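PDB 2ZZR: unsaturated glucuronyl hydrolase from Streptococcus agalactiae, which hydrolyses unsaturated hyaluronan, chondroitin and heparin disaccharides, releasing the unsaturated uronic acid from them. Local coordinates for residues A[9-14]-A[274-279]. Numbering follows the deposited sequence.
Sequences ESIENP and MTNYFL
Asn276 reaches from helix 265-280 to the irregular N-terminal segment 9-14 and donates ND2 to the backbone O of Glu9 at 2.7 Å. The C=O...N angle of 175° puts the donor almost straight beyond the carbonyl oxygen, and Glu9 O lies 17° out of the Asn276 amide plane. Ile11 crosses this amide at about a right angle: its CG1 lies 3.4 Å from Asn276 OD1, and its CD1 continues to Leu279 CD1 at 4.0 Å. Tyr331 OH of helix 328-346 hydrogen-bonds to OD1, so both polar ends of the buried amide are engaged and its rotation is fixed.

The Glu9 side chain crosses that of Tyr277 obliquely. Its chain is extended beyond CG, carrying the carboxylate to the helix, where OE1 comes 3.7 Å from Tyr277 CA and OE2 3.8 Å from Tyr277 CD1. Carboxylate and ring planes are 34° apart. OE1 accepts a hydrogen bond from Asn280 ND2 and forms a salt bridge with Arg281, which also makes a cation-pi contact with Tyr277. The contact thus joins an irregular N-terminal segment to the C-terminal end of a helix in the (alpha/alpha)6 barrel characteristic of glycoside hydrolase family 88.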
# COMPACT_ATOMS: atom_id res chain seq x y z
N GLU A 9 -12.28 -18.83 2.16
CA GLU A 9 -11.53 -19.97 2.66
C GLU A 9 -11.41 -19.89 4.17
O GLU A 9 -11.20 -18.81 4.72
CB GLU A 9 -10.12 -20.01 2.06
CG GLU A 9 -10.10 -20.15 0.54
CD GLU A 9 -8.69 -20.19 -0.06
OE1 GLU A 9 -7.69 -19.99 0.66
OE2 GLU A 9 -8.60 -20.43 -1.29
N SER A 10 -11.55 -21.02 4.86
CA SER A 10 -11.20 -21.03 6.27
C SER A 10 -9.69 -20.83 6.39
O SER A 10 -8.93 -21.23 5.50
CB SER A 10 -11.64 -22.33 6.95
OG SER A 10 -10.88 -23.41 6.46
N ILE A 11 -9.26 -20.18 7.47
CA ILE A 11 -7.83 -20.07 7.74
C ILE A 11 -7.33 -21.45 8.13
O ILE A 11 -7.59 -21.95 9.22
CB ILE A 11 -7.50 -19.03 8.83
CG1 ILE A 11 -8.02 -17.65 8.41
CG2 ILE A 11 -5.99 -19.02 9.10
CD1 ILE A 11 -8.02 -16.61 9.53
N GLU A 12 -6.63 -22.06 7.18
CA GLU A 12 -6.23 -23.45 7.30
C GLU A 12 -5.13 -23.58 8.35
O GLU A 12 -4.23 -22.75 8.43
CB GLU A 12 -5.84 -24.01 5.91
CG GLU A 12 -7.05 -24.03 4.92
CD GLU A 12 -6.68 -24.31 3.45
OE1 GLU A 12 -7.62 -24.39 2.62
OE2 GLU A 12 -5.47 -24.44 3.13
N ASN A 13 -5.26 -24.59 9.21
CA ASN A 13 -4.29 -24.83 10.29
C ASN A 13 -3.96 -23.56 11.11
O ASN A 13 -2.80 -23.15 11.17
CB ASN A 13 -3.03 -25.49 9.70
CG ASN A 13 -1.99 -25.86 10.75
OD1 ASN A 13 -2.31 -26.18 11.89
ND2 ASN A 13 -0.72 -25.81 10.34
N PRO A 14 -4.97 -22.93 11.75
CA PRO A 14 -4.79 -21.63 12.42
C PRO A 14 -3.79 -21.58 13.59
O PRO A 14 -3.36 -20.49 13.98
CB PRO A 14 -6.20 -21.30 12.93
CG PRO A 14 -6.87 -22.62 13.06
CD PRO A 14 -6.35 -23.42 11.90
N MET A 274 -10.17 -12.17 0.93
CA MET A 274 -8.84 -11.87 0.39
C MET A 274 -7.72 -12.17 1.38
O MET A 274 -6.66 -12.66 1.00
CB MET A 274 -8.75 -10.41 -0.08
CG MET A 274 -9.72 -10.05 -1.20
SD MET A 274 -9.24 -8.58 -2.12
CE MET A 274 -7.84 -9.19 -3.07
N THR A 275 -7.97 -11.90 2.66
CA THR A 275 -6.95 -12.10 3.69
C THR A 275 -6.73 -13.59 3.96
O THR A 275 -5.59 -14.03 4.08
CB THR A 275 -7.30 -11.33 4.98
OG1 THR A 275 -7.49 -9.94 4.64
CG2 THR A 275 -6.20 -11.44 6.01
N ASN A 276 -7.81 -14.35 4.02
CA ASN A 276 -7.69 -15.79 4.27
C ASN A 276 -6.96 -16.46 3.11
O ASN A 276 -6.14 -17.34 3.32
CB ASN A 276 -9.04 -16.44 4.50
CG ASN A 276 -9.71 -15.96 5.78
OD1 ASN A 276 -9.17 -15.09 6.48
ND2 ASN A 276 -10.88 -16.51 6.10
N TYR A 277 -7.24 -16.00 1.89
CA TYR A 277 -6.56 -16.48 0.69
C TYR A 277 -5.05 -16.27 0.81
O TYR A 277 -4.25 -17.17 0.55
CB TYR A 277 -7.12 -15.76 -0.53
CG TYR A 277 -6.54 -16.20 -1.84
CD1 TYR A 277 -7.19 -17.16 -2.62
CD2 TYR A 277 -5.35 -15.65 -2.32
CE1 TYR A 277 -6.65 -17.57 -3.85
CE2 TYR A 277 -4.81 -16.05 -3.54
CZ TYR A 277 -5.46 -17.01 -4.30
OH TYR A 277 -4.93 -17.40 -5.51
N PHE A 278 -4.68 -15.06 1.23
CA PHE A 278 -3.28 -14.67 1.41
C PHE A 278 -2.64 -15.51 2.50
O PHE A 278 -1.60 -16.13 2.28
CB PHE A 278 -3.23 -13.17 1.73
CG PHE A 278 -1.84 -12.56 1.71
CD1 PHE A 278 -1.30 -12.07 0.52
CD2 PHE A 278 -1.11 -12.43 2.89
CE1 PHE A 278 -0.03 -11.48 0.50
CE2 PHE A 278 0.17 -11.84 2.87
CZ PHE A 278 0.70 -11.37 1.68
N LEU A 279 -3.28 -15.57 3.67
CA LEU A 279 -2.74 -16.30 4.81
C LEU A 279 -2.48 -17.77 4.47
O LEU A 279 -1.45 -18.32 4.85
CB LEU A 279 -3.67 -16.21 6.03
CG LEU A 279 -3.84 -14.81 6.64
CD1 LEU A 279 -4.84 -14.87 7.79
CD2 LEU A 279 -2.50 -14.21 7.10